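Ferric iron-binding protein HitA (Pseudomonas aeruginosa PAO1, PDB 6IWF) binds ferric iron and probably serves as the periplasmic solute-binding protein of an iron uptake system, with a part in gallium internalization. Local coordinates at residues A191-Y199 and N209-N217. Residues are numbered along the deposited sequence; the frame is centred on the assembly and turned at random.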
ATOM      1  N   ALA A 191       4.011  -8.610  14.867  1.00  7.34           N
ATOM      2  CA  ALA A 191       3.822  -8.883  13.447  1.00  7.44           C
ATOM      3  C   ALA A 191       4.223  -7.670  12.624  1.00  8.85           C
ATOM      4  O   ALA A 191       4.017  -6.528  13.048  1.00  7.65           O
ATOM      5  CB  ALA A 191       2.366  -9.266  13.124  1.00  8.03           C
ATOM      6  N   LEU A 192       4.786  -7.943  11.447  1.00  5.14           N
ATOM      7  CA  LEU A 192       5.164  -6.928  10.471  1.00  6.25           C
ATOM      8  C   LEU A 192       3.965  -6.662   9.572  1.00  8.38           C
ATOM      9  O   LEU A 192       3.518  -7.567   8.864  1.00  8.23           O
ATOM     10  CB  LEU A 192       6.346  -7.429   9.644  1.00  5.85           C
ATOM     11  CG  LEU A 192       7.639  -7.712  10.409  1.00  7.34           C
ATOM     12  CD1 LEU A 192       8.642  -8.366   9.492  1.00  6.64           C
ATOM     13  CD2 LEU A 192       8.191  -6.388  10.964  1.00  7.60           C
ATOM     14  N   ILE A 193       3.432  -5.436   9.606  1.00  7.41           N
ATOM     15  CA  ILE A 193       2.200  -5.090   8.894  1.00  6.53           C
ATOM     16  C   ILE A 193       2.221  -3.609   8.544  1.00  6.34           C
ATOM     17  O   ILE A 193       3.038  -2.842   9.043  1.00  7.69           O
ATOM     18  CB  ILE A 193       0.922  -5.376   9.721  1.00  8.84           C
ATOM     19  CG1 ILE A 193       0.981  -4.616  11.052  1.00  9.33           C
ATOM     20  CG2 ILE A 193       0.695  -6.863   9.928  1.00 16.59           C
ATOM     21  CD1 ILE A 193      -0.387  -4.358  11.654  1.00 17.08           C
ATOM     22  N   ASN A 194       1.310  -3.201   7.663  1.00  5.92           N
ATOM     23  CA  ASN A 194       1.077  -1.785   7.446  1.00  5.58           C
ATOM     24  C   ASN A 194       0.210  -1.216   8.562  1.00  6.02           C
ATOM     25  O   ASN A 194      -0.597  -1.923   9.178  1.00  6.82           O
ATOM     26  CB  ASN A 194       0.407  -1.564   6.097  1.00  8.41           C
ATOM     27  CG  ASN A 194       1.413  -1.448   4.972  1.00 12.43           C
ATOM     28  OD1 ASN A 194       2.541  -0.971   5.174  1.00 16.80           O
ATOM     29  ND2 ASN A 194       1.011  -1.856   3.780  1.00 13.79           N
ATOM     30  N   ASN A 195       0.363   0.089   8.796  1.00  4.32           N
ATOM     31  CA  ASN A 195      -0.228   0.687   9.991  1.00  6.23           C
ATOM     32  C   ASN A 195      -1.745   0.569  10.010  1.00  8.62           C
ATOM     33  O   ASN A 195      -2.341   0.454  11.089  1.00  8.58           O
ATOM     34  CB  ASN A 195       0.183   2.161  10.078  1.00  8.56           C
ATOM     35  CG  ASN A 195      -0.480   3.000   9.015  1.00 10.89           C
ATOM     36  OD1 ASN A 195      -0.159   2.894   7.826  1.00  8.97           O
ATOM     37  ND2 ASN A 195      -1.435   3.831   9.429  1.00 14.24           N
ATOM     38  N   TYR A 196      -2.394   0.593   8.838  1.00  5.23           N
ATOM     39  CA  TYR A 196      -3.837   0.818   8.852  1.00  7.87           C
ATOM     40  C   TYR A 196      -4.623  -0.393   9.353  1.00 11.85           C
ATOM     41  O   TYR A 196      -5.782  -0.228   9.751  1.00 10.27           O
ATOM     42  CB  TYR A 196      -4.319   1.253   7.459  1.00  9.43           C
ATOM     43  CG  TYR A 196      -3.984   0.298   6.352  1.00  7.74           C
ATOM     44  CD1 TYR A 196      -4.733  -0.860   6.169  1.00 13.52           C
ATOM     45  CD2 TYR A 196      -2.935   0.548   5.477  1.00 11.79           C
ATOM     46  CE1 TYR A 196      -4.440  -1.749   5.148  1.00 17.06           C
ATOM     47  CE2 TYR A 196      -2.635  -0.345   4.447  1.00 12.37           C
ATOM     48  CZ  TYR A 196      -3.394  -1.493   4.298  1.00 18.12           C
ATOM     49  OH  TYR A 196      -3.117  -2.395   3.285  1.00 21.63           O
ATOM     50  N   TYR A 197      -4.018  -1.592   9.378  1.00 10.92           N
ATOM     51  CA  TYR A 197      -4.735  -2.768   9.879  1.00 12.04           C
ATOM     52  C   TYR A 197      -5.048  -2.640  11.361  1.00  9.74           C
ATOM     53  O   TYR A 197      -6.100  -3.096  11.826  1.00 12.32           O
ATOM     54  CB  TYR A 197      -3.922  -4.037   9.641  1.00 11.23           C
ATOM     55  CG  TYR A 197      -3.831  -4.425   8.192  1.00 11.38           C
ATOM     56  CD1 TYR A 197      -4.889  -5.074   7.562  1.00 15.79           C
ATOM     57  CD2 TYR A 197      -2.682  -4.149   7.452  1.00 12.63           C
ATOM     58  CE1 TYR A 197      -4.813  -5.426   6.227  1.00 17.72           C
ATOM     59  CE2 TYR A 197      -2.602  -4.501   6.119  1.00 16.09           C
ATOM     60  CZ  TYR A 197      -3.670  -5.136   5.515  1.00 21.07           C
ATOM     61  OH  TYR A 197      -3.592  -5.495   4.189  1.00 28.25           O
ATOM     62  N   TRP A 198      -4.130  -2.062  12.128  1.00  9.57           N
ATOM     63  CA  TRP A 198      -4.396  -1.837  13.540  1.00  9.92           C
ATOM     64  C   TRP A 198      -5.600  -0.918  13.729  1.00 11.89           C
ATOM     65  O   TRP A 198      -6.466  -1.182  14.576  1.00  9.38           O
ATOM     66  CB  TRP A 198      -3.148  -1.249  14.201  1.00 10.59           C
ATOM     67  CG  TRP A 198      -3.223  -1.099  15.683  1.00  8.71           C
ATOM     68  CD1 TRP A 198      -2.838  -2.012  16.627  1.00 12.09           C
ATOM     69  CD2 TRP A 198      -3.672   0.052  16.396  1.00 11.06           C
ATOM     70  NE1 TRP A 198      -3.035  -1.499  17.886  1.00  9.69           N
ATOM     71  CE2 TRP A 198      -3.547  -0.233  17.775  1.00 11.08           C
ATOM     72  CE3 TRP A 198      -4.176   1.298  16.005  1.00 11.01           C
ATOM     73  CZ2 TRP A 198      -3.909   0.680  18.764  1.00 13.25           C
ATOM     74  CZ3 TRP A 198      -4.540   2.210  16.992  1.00 14.65           C
ATOM     75  CH2 TRP A 198      -4.399   1.895  18.359  1.00 14.99           C
ATOM     76  N   TYR A 199      -5.685   0.152  12.930  1.00  9.62           N
ATOM     77  CA  TYR A 199      -6.791   1.095  13.079  1.00 11.47           C
ATOM     78  C   TYR A 199      -8.125   0.471  12.677  1.00 14.66           C
ATOM     79  O   TYR A 199      -9.150   0.726  13.322  1.00 13.69           O
ATOM     80  CB  TYR A 199      -6.507   2.361  12.268  1.00 12.70           C
ATOM     81  CG  TYR A 199      -5.416   3.207  12.868  1.00  9.16           C
ATOM     82  CD1 TYR A 199      -4.071   2.975  12.563  1.00  8.82           C
ATOM     83  CD2 TYR A 199      -5.716   4.209  13.789  1.00  9.15           C
ATOM     84  CE1 TYR A 199      -3.060   3.738  13.119  1.00 11.36           C
ATOM     85  CE2 TYR A 199      -4.715   4.973  14.353  1.00 12.41           C
ATOM     86  CZ  TYR A 199      -3.392   4.735  14.024  1.00 12.88           C
ATOM     87  OH  TYR A 199      -2.409   5.511  14.588  1.00 12.39           O
ATOM     88  N   ASN A 209      -5.595  -4.373  22.944  1.00 17.07           N
ATOM     89  CA  ASN A 209      -4.438  -4.733  23.754  1.00 18.73           C
ATOM     90  C   ASN A 209      -3.136  -4.433  23.022  1.00 17.12           C
ATOM     91  O   ASN A 209      -2.169  -3.953  23.628  1.00 14.84           O
ATOM     92  CB  ASN A 209      -4.494  -6.224  24.101  1.00 22.07           C
ATOM     93  CG  ASN A 209      -5.523  -6.538  25.158  1.00 31.24           C
ATOM     94  OD1 ASN A 209      -5.753  -5.737  26.067  1.00 37.42           O
ATOM     95  ND2 ASN A 209      -6.157  -7.703  25.045  1.00 32.87           N
ATOM     96  N   SER A 210      -3.106  -4.703  21.724  1.00 14.20           N
ATOM     97  CA  SER A 210      -1.886  -4.552  20.950  1.00 12.10           C
ATOM     98  C   SER A 210      -1.571  -3.075  20.724  1.00 14.29           C
ATOM     99  O   SER A 210      -2.438  -2.196  20.803  1.00  9.05           O
ATOM    100  CB  SER A 210      -2.020  -5.282  19.613  1.00 15.32           C
ATOM    101  OG  SER A 210      -2.974  -4.637  18.788  1.00 18.66           O
ATOM    102  N   ARG A 211      -0.299  -2.804  20.443  1.00  8.23           N
ATOM    103  CA  ARG A 211       0.165  -1.453  20.182  1.00  9.25           C
ATOM    104  C   ARG A 211       1.040  -1.471  18.935  1.00  7.91           C
ATOM    105  O   ARG A 211       1.461  -2.528  18.458  1.00  7.36           O
ATOM    106  CB  ARG A 211       0.918  -0.875  21.390  1.00 12.22           C
ATOM    107  CG  ARG A 211       0.056  -0.832  22.679  1.00 14.91           C
ATOM    108  CD  ARG A 211       0.669   0.002  23.810  1.00 28.58           C
ATOM    109  NE  ARG A 211       2.066  -0.335  24.079  1.00 29.49           N
ATOM    110  CZ  ARG A 211       2.648  -0.267  25.278  1.00 33.05           C
ATOM    111  NH1 ARG A 211       3.935  -0.592  25.407  1.00 16.22           N
ATOM    112  NH2 ARG A 211       1.949   0.122  26.349  1.00 29.05           N
ATOM    113  N   LEU A 212       1.308  -0.284  18.407  1.00  8.00           N
ATOM    114  CA  LEU A 212       2.147  -0.132  17.230  1.00  7.48           C
ATOM    115  C   LEU A 212       3.491   0.433  17.638  1.00 10.16           C
ATOM    116  O   LEU A 212       3.567   1.433  18.363  1.00 11.96           O
ATOM    117  CB  LEU A 212       1.494   0.776  16.185  1.00  6.91           C
ATOM    118  CG  LEU A 212       0.234   0.197  15.550  1.00  7.70           C
ATOM    119  CD1 LEU A 212      -0.153   1.025  14.324  1.00 10.03           C
ATOM    120  CD2 LEU A 212       0.416  -1.265  15.180  1.00  8.79           C
ATOM    121  N   HIS A 213       4.546  -0.205  17.157  1.00  5.53           N
ATOM    122  CA  HIS A 213       5.897   0.304  17.268  1.00  7.36           C
ATOM    123  C   HIS A 213       6.340   0.819  15.907  1.00  6.54           C
ATOM    124  O   HIS A 213       6.171   0.136  14.895  1.00  6.72           O
ATOM    125  CB  HIS A 213       6.844  -0.791  17.746  1.00  8.88           C
ATOM    126  CG  HIS A 213       8.267  -0.345  17.819  1.00 10.95           C
ATOM    127  ND1 HIS A 213       8.709   0.564  18.754  1.00 12.99           N
ATOM    128  CD2 HIS A 213       9.337  -0.651  17.049  1.00 10.68           C
ATOM    129  CE1 HIS A 213      10.000   0.784  18.573  1.00 14.48           C
ATOM    130  NE2 HIS A 213      10.406   0.055  17.547  1.00 13.19           N
ATOM    131  N   TYR A 214       6.917   2.014  15.889  1.00  7.71           N
ATOM    132  CA  TYR A 214       7.462   2.598  14.670  1.00  8.08           C
ATOM    133  C   TYR A 214       8.979   2.514  14.741  1.00  7.20           C
ATOM    134  O   TYR A 214       9.586   3.015  15.697  1.00  8.62           O
ATOM    135  CB  TYR A 214       6.999   4.045  14.504  1.00  8.27           C
ATOM    136  CG  TYR A 214       5.532   4.132  14.251  1.00  6.74           C
ATOM    137  CD1 TYR A 214       4.617   4.012  15.296  1.00 12.12           C
ATOM    138  CD2 TYR A 214       5.046   4.296  12.963  1.00  9.78           C
ATOM    139  CE1 TYR A 214       3.268   4.076  15.059  1.00 11.34           C
ATOM    140  CE2 TYR A 214       3.696   4.361  12.718  1.00 11.18           C
ATOM    141  CZ  TYR A 214       2.815   4.246  13.762  1.00 13.15           C
ATOM    142  OH  TYR A 214       1.469   4.301  13.500  1.00 16.49           O
ATOM    143  N   PHE A 215       9.584   1.875  13.743  1.00  5.89           N
ATOM    144  CA  PHE A 215      11.038   1.725  13.752  1.00  6.20           C
ATOM    145  C   PHE A 215      11.732   3.076  13.617  1.00  6.35           C
ATOM    146  O   PHE A 215      12.756   3.327  14.272  1.00  9.76           O
ATOM    147  CB  PHE A 215      11.483   0.792  12.617  1.00  4.92           C
ATOM    148  CG  PHE A 215      11.282  -0.672  12.896  1.00  5.19           C
ATOM    149  CD1 PHE A 215      12.036  -1.328  13.873  1.00  8.39           C
ATOM    150  CD2 PHE A 215      10.368  -1.407  12.158  1.00  6.67           C
ATOM    151  CE1 PHE A 215      11.862  -2.697  14.113  1.00  6.86           C
ATOM    152  CE2 PHE A 215      10.181  -2.772  12.404  1.00  4.65           C
ATOM    153  CZ  PHE A 215      10.937  -3.413  13.367  1.00  6.23           C
ATOM    154  N   GLY A 216      11.187   3.960  12.789  1.00  7.56           N
ATOM    155  CA  GLY A 216      11.813   5.245  12.519  1.00 11.07           C
ATOM    156  C   GLY A 216      13.246   5.130  12.042  1.00 14.06           C
ATOM    157  O   GLY A 216      13.630   4.104  11.469  1.00 10.78           O
ATOM    158  N   ASN A 217      14.040   6.189  12.257  1.00 12.31           N
ATOM    159  CA  ASN A 217      15.499   6.176  12.076  1.00 13.03           C
ATOM    160  C   ASN A 217      15.940   5.728  10.683  1.00  8.86           C
ATOM    161  O   ASN A 217      17.048   5.205  10.516  1.00 11.68           O
ATOM    162  CB  ASN A 217      16.168   5.311  13.146  1.00 14.43           C
ATOM    163  CG  ASN A 217      17.601   5.716  13.393  1.00 24.92           C
ATOM    164  OD1 ASN A 217      17.918   6.906  13.448  1.00 27.60           O
ATOM    165  ND2 ASN A 217      18.483   4.727  13.540  1.00 26.22           N
TER
HETATM  166  O   HOH W   1      -0.031   4.624  15.506  1.00 20.38           O
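Ser-210 meets the indole of Trp-198 through its backbone: NE1 of Trp-198 donates to O of Ser-210 at 3.1 Å, with an angle of 158° at the hydrogen. The acceptor lies in the indole plane, yet seen from the carbonyl the N-H arrives from above, 71° out of its plane. OG of Ser-210 lies 3.3 Å from NE1 of Trp-198 and is hydrogen-bonded to Glu-184 of helix 176-184. Next along the chain, Arg-211 has its NH1 hydrogen-bonded to Tyr-108 OH. Leu-212 then points toward Trp-198 and Asn-195. Its CG stands over one face of the Trp-198 five-membered ring, 3.9 Å from the centroid, a CH-pi contact; CD2 of Leu-212 packs on CD1 of Trp-198 at 3.6 Å, while CD1 of Leu-212 lies 3.9 Å from O of Asn-195. With CG anti to the backbone N (chi1 -174°), the indole of Trp-198 extends toward strand 211-213. At Tyr-214 the link becomes polar: one water bridges its OH, 2.5 Å away, and OH of Tyr-199, to which it donates at 2.7 Å. Tyr-199 OH is also bonded to Ala-275 O. Phe-215 closes the row, its ring edge meeting Leu-192, whose CD2 lies 4.4 Å from CE2 of Phe-215. Strands 190-194 and 211-213 both pair with strand 97-108; the chain runs out along helix 196-205 and returns as strand 211-213, packing against the turn with Tyr-196 and Tyr-197, iron ligands in this protein although no iron is bound here, a twin-tyrosine site as in periplasmic ferric-binding proteins of the PBP fold.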